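Local coordinates for protein Moesin/ezrin/radixin homolog 2 (Drosophila melanogaster, PDB 7EDR) that probably acts as a membrane-associated scaffold of the ezrin/radixin/moesin family, whose FERM domain binds the protein's own C-terminal domain in a closed form, at residues C[102-106]-C[191-195]; C[134-140]-C[179-185]. Numbering follows the deposited sequence.

Contact 1: C[102-106]-C[191-195]; sequences QHLFF and EMEYL
Two helical segments pack in the all-helical central (F2) lobe of a FERM domain, a bundle resembling acyl-CoA-binding protein: 102-106 and 191-195 cross at 50°, axes 9.5 Å apart, both alpha-helical. The CA atoms of F106 and E191 lie 6.0 Å apart, those of Q102 and M192 6.8 Å. E191 (chi1 m, chi2 t) is extended and passes along F106: its CG sits 3.7 Å from the F106 ring centroid, a CH-pi contact over the face, and its carboxylate accepts a very short hydrogen bond from H103, ND1 to E191 OE2 2.4 Å. A histidine suits the place because its two nitrogens serve two partners. M192 (t, p, p) folds its flexible end back, CE 3.4 Å from Q102 CD. Y194 (chi1 t) offers a ring face to the edge of F106 (chi1 t), a T-shaped pair with centroids 5.0 Å apart and planes at 83°. L195 fits its branched end against the 102-106 backbone, CD1 3.7 Å from Q102 O and CD2 3.9 Å from F106 CA. Helix 122-137 adjoins the pair through V135 and L128, helix 92-95 touches M192 and L195, and H103 NE2 makes a weak hydrogen bond to D13, just before strand 15-20.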
ATOM      1  N   GLN C 102       3.179 -11.550 -18.000  1.00 25.51           N
ATOM      2  CA  GLN C 102       3.422 -12.949 -17.636  1.00 25.32           C
ATOM      3  C   GLN C 102       3.725 -13.781 -18.864  1.00 23.42           C
ATOM      4  O   GLN C 102       4.647 -14.594 -18.861  1.00 25.10           O
ATOM      5  CB  GLN C 102       2.216 -13.544 -16.916  1.00 24.35           C
ATOM      6  CG  GLN C 102       1.793 -12.737 -15.733  1.00 37.63           C
ATOM      7  CD  GLN C 102       0.388 -13.044 -15.262  1.00 39.10           C
ATOM      8  OE1 GLN C 102      -0.235 -14.013 -15.713  1.00 44.40           O
ATOM      9  NE2 GLN C 102      -0.120 -12.217 -14.340  1.00 31.23           N
ATOM     10  N   HIS C 103       2.969 -13.568 -19.931  1.00 25.68           N
ATOM     11  CA  HIS C 103       3.168 -14.333 -21.148  1.00 26.35           C
ATOM     12  C   HIS C 103       4.547 -14.083 -21.745  1.00 24.81           C
ATOM     13  O   HIS C 103       5.243 -15.026 -22.135  1.00 24.90           O
ATOM     14  CB  HIS C 103       2.076 -13.963 -22.146  1.00 32.17           C
ATOM     15  CG  HIS C 103       2.123 -14.766 -23.397  1.00 32.14           C
ATOM     16  ND1 HIS C 103       1.887 -16.125 -23.412  1.00 30.18           N
ATOM     17  CD2 HIS C 103       2.401 -14.410 -24.673  1.00 31.03           C
ATOM     18  CE1 HIS C 103       2.014 -16.570 -24.649  1.00 40.09           C
ATOM     19  NE2 HIS C 103       2.324 -15.549 -25.432  1.00 39.18           N
ATOM     20  N   LEU C 104       4.956 -12.811 -21.829  1.00 25.46           N
ATOM     21  CA  LEU C 104       6.256 -12.487 -22.414  1.00 24.14           C
ATOM     22  C   LEU C 104       7.409 -13.039 -21.571  1.00 23.00           C
ATOM     23  O   LEU C 104       8.430 -13.469 -22.121  1.00 25.19           O
ATOM     24  CB  LEU C 104       6.377 -10.972 -22.602  1.00 25.72           C
ATOM     25  CG  LEU C 104       5.527 -10.328 -23.710  1.00 27.31           C
ATOM     26  CD1 LEU C 104       5.860  -8.858 -23.862  1.00 27.83           C
ATOM     27  CD2 LEU C 104       5.731 -11.022 -25.040  1.00 25.34           C
ATOM     28  N   PHE C 105       7.266 -13.059 -20.237  1.00 23.28           N
ATOM     29  CA  PHE C 105       8.287 -13.700 -19.405  1.00 21.81           C
ATOM     30  C   PHE C 105       8.274 -15.215 -19.586  1.00 22.28           C
ATOM     31  O   PHE C 105       9.340 -15.848 -19.648  1.00 21.12           O
ATOM     32  CB  PHE C 105       8.095 -13.354 -17.925  1.00 20.28           C
ATOM     33  CG  PHE C 105       8.817 -12.119 -17.484  1.00 21.76           C
ATOM     34  CD1 PHE C 105      10.173 -12.168 -17.137  1.00 21.26           C
ATOM     35  CD2 PHE C 105       8.152 -10.903 -17.401  1.00 20.83           C
ATOM     36  CE1 PHE C 105      10.850 -11.022 -16.730  1.00 16.21           C
ATOM     37  CE2 PHE C 105       8.835  -9.745 -16.987  1.00 18.61           C
ATOM     38  CZ  PHE C 105      10.177  -9.811 -16.649  1.00 16.19           C
ATOM     39  N   PHE C 106       7.079 -15.810 -19.668  1.00 19.51           N
ATOM     40  CA  PHE C 106       6.978 -17.249 -19.852  1.00 20.34           C
ATOM     41  C   PHE C 106       7.722 -17.694 -21.103  1.00 23.53           C
ATOM     42  O   PHE C 106       8.477 -18.673 -21.070  1.00 20.34           O
ATOM     43  CB  PHE C 106       5.515 -17.686 -19.923  1.00 24.54           C
ATOM     44  CG  PHE C 106       5.332 -19.085 -20.484  1.00 26.68           C
ATOM     45  CD1 PHE C 106       5.620 -20.201 -19.711  1.00 26.30           C
ATOM     46  CD2 PHE C 106       4.902 -19.281 -21.797  1.00 25.53           C
ATOM     47  CE1 PHE C 106       5.486 -21.503 -20.240  1.00 26.90           C
ATOM     48  CE2 PHE C 106       4.762 -20.563 -22.315  1.00 25.73           C
ATOM     49  CZ  PHE C 106       5.053 -21.675 -21.528  1.00 23.44           C
ATOM     50  N   GLU C 191       1.159 -20.935 -17.230  1.00 31.81           N
ATOM     51  CA  GLU C 191       2.323 -20.085 -17.461  1.00 28.37           C
ATOM     52  C   GLU C 191       2.903 -19.610 -16.136  1.00 29.47           C
ATOM     53  O   GLU C 191       4.111 -19.734 -15.890  1.00 25.62           O
ATOM     54  CB  GLU C 191       1.963 -18.899 -18.355  1.00 28.02           C
ATOM     55  CG  GLU C 191       1.863 -19.218 -19.860  1.00 32.47           C
ATOM     56  CD  GLU C 191       1.529 -17.986 -20.715  1.00 35.92           C
ATOM     57  OE1 GLU C 191       1.151 -16.939 -20.133  1.00 40.29           O
ATOM     58  OE2 GLU C 191       1.654 -18.048 -21.967  1.00 32.14           O
ATOM     59  N   MET C 192       2.046 -19.130 -15.234  1.00 29.03           N
ATOM     60  CA  MET C 192       2.564 -18.650 -13.962  1.00 31.10           C
ATOM     61  C   MET C 192       3.210 -19.780 -13.158  1.00 33.71           C
ATOM     62  O   MET C 192       4.259 -19.572 -12.523  1.00 31.95           O
ATOM     63  CB  MET C 192       1.462 -17.958 -13.172  1.00 32.47           C
ATOM     64  CG  MET C 192       1.950 -17.350 -11.846  1.00 42.43           C
ATOM     65  SD  MET C 192       3.151 -15.980 -11.990  1.00 41.94           S
ATOM     66  CE  MET C 192       2.311 -14.895 -13.121  1.00 34.86           C
ATOM     67  N   GLU C 193       2.627 -20.988 -13.196  1.00 29.67           N
ATOM     68  CA  GLU C 193       3.223 -22.123 -12.484  1.00 29.49           C
ATOM     69  C   GLU C 193       4.590 -22.471 -13.054  1.00 26.11           C
ATOM     70  O   GLU C 193       5.515 -22.799 -12.307  1.00 26.35           O
ATOM     71  CB  GLU C 193       2.310 -23.353 -12.549  1.00 31.87           C
ATOM     72  CG  GLU C 193       1.001 -23.219 -11.786  1.00 39.22           C
ATOM     73  CD  GLU C 193       1.215 -22.941 -10.299  1.00 43.68           C
ATOM     74  OE1 GLU C 193       2.049 -23.644  -9.680  1.00 39.97           O
ATOM     75  OE2 GLU C 193       0.557 -22.017  -9.759  1.00 40.23           O
ATOM     76  N   TYR C 194       4.723 -22.436 -14.380  1.00 25.53           N
ATOM     77  CA  TYR C 194       6.013 -22.642 -15.018  1.00 21.53           C
ATOM     78  C   TYR C 194       7.038 -21.622 -14.513  1.00 23.27           C
ATOM     79  O   TYR C 194       8.166 -21.982 -14.164  1.00 22.13           O
ATOM     80  CB  TYR C 194       5.836 -22.559 -16.538  1.00 20.67           C
ATOM     81  CG  TYR C 194       7.066 -22.853 -17.363  1.00 20.59           C
ATOM     82  CD1 TYR C 194       8.142 -21.982 -17.386  1.00 20.02           C
ATOM     83  CD2 TYR C 194       7.133 -23.992 -18.151  1.00 22.74           C
ATOM     84  CE1 TYR C 194       9.261 -22.254 -18.141  1.00 22.53           C
ATOM     85  CE2 TYR C 194       8.247 -24.272 -18.912  1.00 22.06           C
ATOM     86  CZ  TYR C 194       9.305 -23.405 -18.901  1.00 22.29           C
ATOM     87  OH  TYR C 194      10.415 -23.686 -19.653  1.00 25.88           O
ATOM     88  N   LEU C 195       6.661 -20.339 -14.466  1.00 19.42           N
ATOM     89  CA  LEU C 195       7.592 -19.325 -13.984  1.00 23.23           C
ATOM     90  C   LEU C 195       7.953 -19.555 -12.517  1.00 22.56           C
ATOM     91  O   LEU C 195       9.120 -19.416 -12.131  1.00 22.03           O
ATOM     92  CB  LEU C 195       7.011 -17.926 -14.189  1.00 22.60           C
ATOM     93  CG  LEU C 195       6.956 -17.522 -15.656  1.00 26.05           C
ATOM     94  CD1 LEU C 195       6.055 -16.295 -15.884  1.00 22.81           C
ATOM     95  CD2 LEU C 195       8.365 -17.271 -16.185  1.00 20.52           C
TER

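Contact 2: C[134-140]-C[179-185]; sequences HVQYGPY and YMDHEPM
In the all-helical central lobe of the FERM domain, helix 122-137 ends against the turn after helix 168-179. The flat ring of H134 (chi1 t) fits the gap between Y179, H182 and the M185 carbonyl, CD2 3.8 Å from H182 CB and CE1 3.0 Å from M185 O. G138 leaves the helix at phi/psi 84/179, where a side chain would jam against the preceding carbonyl; its O accepts a 2.7 Å hydrogen bond from Y179 OH. Rigid P139 packs CB 4.0 Å from P184 CB, their CA atoms 5.3 Å apart. Y140 (chi1 t) lies between Y179 and M180: its CB stands 3.7 Å from the Y179 ring centroid, while its ring edge meets that face, offset, centroids 5.7 Å apart and planes at 83°. M180, second in the type I turn Y179-H182, brings CG 3.4 Å from the Y140 ring centroid, a CH-pi contact, and SD 4.2 Å, a Met-aromatic one. A water bridges Y140 N (2.8 Å) and Y179 O (2.9 Å).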
ATOM      1  N   HIS C 134       0.593 -28.300 -21.586  1.00 29.19           N
ATOM      2  CA  HIS C 134      -0.680 -27.769 -21.096  1.00 30.94           C
ATOM      3  C   HIS C 134      -0.912 -26.332 -21.560  1.00 33.85           C
ATOM      4  O   HIS C 134      -2.053 -25.948 -21.836  1.00 34.00           O
ATOM      5  CB  HIS C 134      -0.685 -27.866 -19.574  1.00 28.36           C
ATOM      6  CG  HIS C 134      -2.004 -27.589 -18.920  1.00 33.36           C
ATOM      7  ND1 HIS C 134      -2.839 -26.560 -19.305  1.00 34.84           N
ATOM      8  CD2 HIS C 134      -2.594 -28.168 -17.844  1.00 34.19           C
ATOM      9  CE1 HIS C 134      -3.898 -26.536 -18.514  1.00 35.67           C
ATOM     10  NE2 HIS C 134      -3.779 -27.505 -17.624  1.00 36.61           N
ATOM     11  N   VAL C 135       0.146 -25.520 -21.653  1.00 29.69           N
ATOM     12  CA  VAL C 135      -0.027 -24.154 -22.134  1.00 36.04           C
ATOM     13  C   VAL C 135      -0.435 -24.148 -23.605  1.00 40.93           C
ATOM     14  O   VAL C 135      -1.279 -23.346 -24.030  1.00 42.53           O
ATOM     15  CB  VAL C 135       1.249 -23.325 -21.896  1.00 32.09           C
ATOM     16  CG1 VAL C 135       1.286 -22.143 -22.840  1.00 22.72           C
ATOM     17  CG2 VAL C 135       1.312 -22.849 -20.455  1.00 30.75           C
ATOM     18  N   GLN C 136       0.135 -25.051 -24.404  1.00 38.06           N
ATOM     19  CA  GLN C 136      -0.139 -24.999 -25.835  1.00 41.31           C
ATOM     20  C   GLN C 136      -1.457 -25.669 -26.214  1.00 45.27           C
ATOM     21  O   GLN C 136      -2.108 -25.227 -27.164  1.00 48.17           O
ATOM     22  CB  GLN C 136       1.008 -25.639 -26.611  1.00 41.50           C
ATOM     23  CG  GLN C 136       0.828 -25.589 -28.108  1.00 48.51           C
ATOM     24  CD  GLN C 136       1.937 -26.314 -28.841  1.00 53.77           C
ATOM     25  OE1 GLN C 136       3.008 -26.570 -28.281  1.00 57.20           O
ATOM     26  NE2 GLN C 136       1.686 -26.654 -30.100  1.00 55.85           N
ATOM     27  N   TYR C 137      -1.871 -26.719 -25.502  1.00 39.34           N
ATOM     28  CA  TYR C 137      -3.008 -27.526 -25.919  1.00 37.67           C
ATOM     29  C   TYR C 137      -4.172 -27.513 -24.945  1.00 40.54           C
ATOM     30  O   TYR C 137      -5.185 -28.161 -25.225  1.00 42.42           O
ATOM     31  CB  TYR C 137      -2.585 -28.988 -26.140  1.00 40.14           C
ATOM     32  CG  TYR C 137      -1.609 -29.168 -27.267  1.00 43.49           C
ATOM     33  CD1 TYR C 137      -2.019 -29.061 -28.590  1.00 48.04           C
ATOM     34  CD2 TYR C 137      -0.271 -29.436 -27.016  1.00 48.11           C
ATOM     35  CE1 TYR C 137      -1.118 -29.213 -29.641  1.00 51.84           C
ATOM     36  CE2 TYR C 137       0.637 -29.594 -28.063  1.00 55.50           C
ATOM     37  CZ  TYR C 137       0.207 -29.479 -29.371  1.00 52.71           C
ATOM     38  OH  TYR C 137       1.101 -29.628 -30.402  1.00 52.85           O
ATOM     39  N   GLY C 138      -4.064 -26.823 -23.812  1.00 39.99           N
ATOM     40  CA  GLY C 138      -5.116 -26.830 -22.822  1.00 34.54           C
ATOM     41  C   GLY C 138      -4.990 -28.031 -21.916  1.00 36.37           C
ATOM     42  O   GLY C 138      -4.088 -28.861 -22.084  1.00 37.84           O
ATOM     43  N   PRO C 139      -5.890 -28.161 -20.940  1.00 40.61           N
ATOM     44  CA  PRO C 139      -5.779 -29.278 -19.990  1.00 36.46           C
ATOM     45  C   PRO C 139      -5.892 -30.606 -20.723  1.00 42.52           C
ATOM     46  O   PRO C 139      -6.520 -30.700 -21.780  1.00 43.58           O
ATOM     47  CB  PRO C 139      -6.957 -29.057 -19.029  1.00 39.21           C
ATOM     48  CG  PRO C 139      -7.448 -27.632 -19.288  1.00 33.90           C
ATOM     49  CD  PRO C 139      -7.109 -27.356 -20.725  1.00 36.42           C
ATOM     50  N   TYR C 140      -5.238 -31.631 -20.174  1.00 41.51           N
ATOM     51  CA  TYR C 140      -5.229 -32.930 -20.833  1.00 39.75           C
ATOM     52  C   TYR C 140      -6.649 -33.413 -21.072  1.00 41.35           C
ATOM     53  O   TYR C 140      -7.465 -33.460 -20.148  1.00 40.35           O
ATOM     54  CB  TYR C 140      -4.474 -33.961 -20.001  1.00 37.73           C
ATOM     55  CG  TYR C 140      -4.796 -35.390 -20.400  1.00 40.16           C
ATOM     56  CD1 TYR C 140      -4.244 -35.953 -21.554  1.00 40.59           C
ATOM     57  CD2 TYR C 140      -5.637 -36.180 -19.621  1.00 39.97           C
ATOM     58  CE1 TYR C 140      -4.528 -37.253 -21.925  1.00 41.45           C
ATOM     59  CE2 TYR C 140      -5.926 -37.489 -19.981  1.00 41.98           C
ATOM     60  CZ  TYR C 140      -5.375 -38.018 -21.136  1.00 47.44           C
ATOM     61  OH  TYR C 140      -5.663 -39.312 -21.503  1.00 48.96           O
ATOM     62  N   TYR C 179       1.542 -34.438 -17.548  1.00 31.31           N
ATOM     63  CA  TYR C 179       0.521 -33.580 -18.143  1.00 31.93           C
ATOM     64  C   TYR C 179      -0.891 -34.046 -17.779  1.00 35.15           C
ATOM     65  O   TYR C 179      -1.738 -33.236 -17.388  1.00 34.60           O
ATOM     66  CB  TYR C 179       0.735 -33.552 -19.658  1.00 27.29           C
ATOM     67  CG  TYR C 179      -0.366 -32.956 -20.504  1.00 33.68           C
ATOM     68  CD1 TYR C 179      -0.780 -31.639 -20.325  1.00 34.98           C
ATOM     69  CD2 TYR C 179      -0.955 -33.694 -21.538  1.00 35.38           C
ATOM     70  CE1 TYR C 179      -1.772 -31.084 -21.118  1.00 34.83           C
ATOM     71  CE2 TYR C 179      -1.937 -33.142 -22.347  1.00 33.39           C
ATOM     72  CZ  TYR C 179      -2.340 -31.836 -22.132  1.00 37.18           C
ATOM     73  OH  TYR C 179      -3.321 -31.273 -22.908  1.00 37.12           O
ATOM     74  N   MET C 180      -1.153 -35.356 -17.861  1.00 36.37           N
ATOM     75  CA  MET C 180      -2.476 -35.878 -17.515  1.00 40.38           C
ATOM     76  C   MET C 180      -2.909 -35.513 -16.099  1.00 38.92           C
ATOM     77  O   MET C 180      -4.108 -35.512 -15.808  1.00 44.19           O
ATOM     78  CB  MET C 180      -2.518 -37.405 -17.634  1.00 37.07           C
ATOM     79  CG  MET C 180      -2.483 -37.965 -19.038  1.00 42.56           C
ATOM     80  SD  MET C 180      -2.698 -39.768 -19.037  1.00 46.43           S
ATOM     81  CE  MET C 180      -2.693 -40.159 -17.278  1.00 37.25           C
ATOM     82  N   ASP C 181      -1.967 -35.224 -15.215  1.00 38.93           N
ATOM     83  CA  ASP C 181      -2.238 -35.128 -13.792  1.00 41.55           C
ATOM     84  C   ASP C 181      -2.399 -33.696 -13.313  1.00 42.75           C
ATOM     85  O   ASP C 181      -2.692 -33.485 -12.134  1.00 44.28           O
ATOM     86  CB  ASP C 181      -1.107 -35.805 -13.016  1.00 41.53           C
ATOM     87  CG  ASP C 181      -1.418 -35.976 -11.552  1.00 42.27           C
ATOM     88  OD1 ASP C 181      -0.552 -35.597 -10.725  1.00 47.98           O
ATOM     89  OD2 ASP C 181      -2.516 -36.492 -11.239  1.00 39.12           O
ATOM     90  N   HIS C 182      -2.189 -32.712 -14.184  1.00 40.56           N
ATOM     91  CA  HIS C 182      -2.315 -31.322 -13.770  1.00 42.78           C
ATOM     92  C   HIS C 182      -3.762 -31.032 -13.400  1.00 51.33           C
ATOM     93  O   HIS C 182      -4.688 -31.469 -14.095  1.00 52.06           O
ATOM     94  CB  HIS C 182      -1.862 -30.379 -14.888  1.00 37.78           C
ATOM     95  CG  HIS C 182      -0.400 -30.468 -15.210  1.00 36.66           C
ATOM     96  ND1 HIS C 182       0.545 -30.907 -14.303  1.00 36.11           N
ATOM     97  CD2 HIS C 182       0.278 -30.170 -16.345  1.00 33.82           C
ATOM     98  CE1 HIS C 182       1.739 -30.879 -14.868  1.00 34.39           C
ATOM     99  NE2 HIS C 182       1.604 -30.442 -16.109  1.00 36.53           N
ATOM    100  N   GLU C 183      -3.962 -30.322 -12.293  1.00 54.77           N
ATOM    101  CA  GLU C 183      -5.269 -29.729 -12.052  1.00 59.27           C
ATOM    102  C   GLU C 183      -5.637 -28.863 -13.253  1.00 56.00           C
ATOM    103  O   GLU C 183      -4.773 -28.143 -13.778  1.00 55.24           O
ATOM    104  CB  GLU C 183      -5.268 -28.895 -10.775  1.00 58.03           C
ATOM    105  CG  GLU C 183      -6.006 -29.566  -9.632  1.00 72.44           C
ATOM    106  CD  GLU C 183      -5.707 -28.921  -8.291  1.00 87.85           C
ATOM    107  OE1 GLU C 183      -6.472 -29.170  -7.326  1.00 89.95           O
ATOM    108  OE2 GLU C 183      -4.701 -28.177  -8.202  1.00 85.27           O
ATOM    109  N   PRO C 184      -6.856 -28.942 -13.748  1.00 57.62           N
ATOM    110  CA  PRO C 184      -7.167 -28.242 -15.000  1.00 55.66           C
ATOM    111  C   PRO C 184      -7.153 -26.743 -14.764  1.00 55.72           C
ATOM    112  O   PRO C 184      -8.132 -26.170 -14.283  1.00 62.41           O
ATOM    113  CB  PRO C 184      -8.556 -28.767 -15.365  1.00 49.36           C
ATOM    114  CG  PRO C 184      -9.169 -29.084 -14.035  1.00 54.77           C
ATOM    115  CD  PRO C 184      -8.054 -29.506 -13.107  1.00 52.73           C
ATOM    116  N   MET C 185      -6.019 -26.114 -15.035  1.00 48.69           N
ATOM    117  CA  MET C 185      -5.868 -24.681 -14.878  1.00 45.12           C
ATOM    118  C   MET C 185      -6.031 -24.014 -16.233  1.00 48.05           C
ATOM    119  O   MET C 185      -5.958 -24.663 -17.282  1.00 48.77           O
ATOM    120  CB  MET C 185      -4.498 -24.329 -14.293  1.00 51.49           C
ATOM    121  CG  MET C 185      -4.056 -25.178 -13.099  1.00 58.45           C
ATOM    122  SD  MET C 185      -2.284 -24.986 -12.733  1.00 63.00           S
ATOM    123  CE  MET C 185      -1.758 -26.712 -12.550  1.00 45.47           C
TER
HETATM  124  O   HOH W   1      -3.605 -31.160 -18.008  1.00 33.57           O

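In the fold
Both contacts belong to the helical central lobe, and contact 2 is nested in the chain loop that contact 1 closes. Their centres lie about 15 Å apart. Contact 1 is mostly buried and joins two helices that cross; contact 2, farther from the chain centre, is partly exposed and joins a helix end to a turn, so backbone carbonyls and a water take part beside the aromatic rings. Edge-to-face ring pairs occur in both, but the histidine-carboxylate bond is confined to contact 1. They share elements: V135 of segment 134-140 also packs on F106 and E191, its CG2 3.7 Å from E191 CG, and segment 179-185 leads into helix 187-198, which carries 191-195.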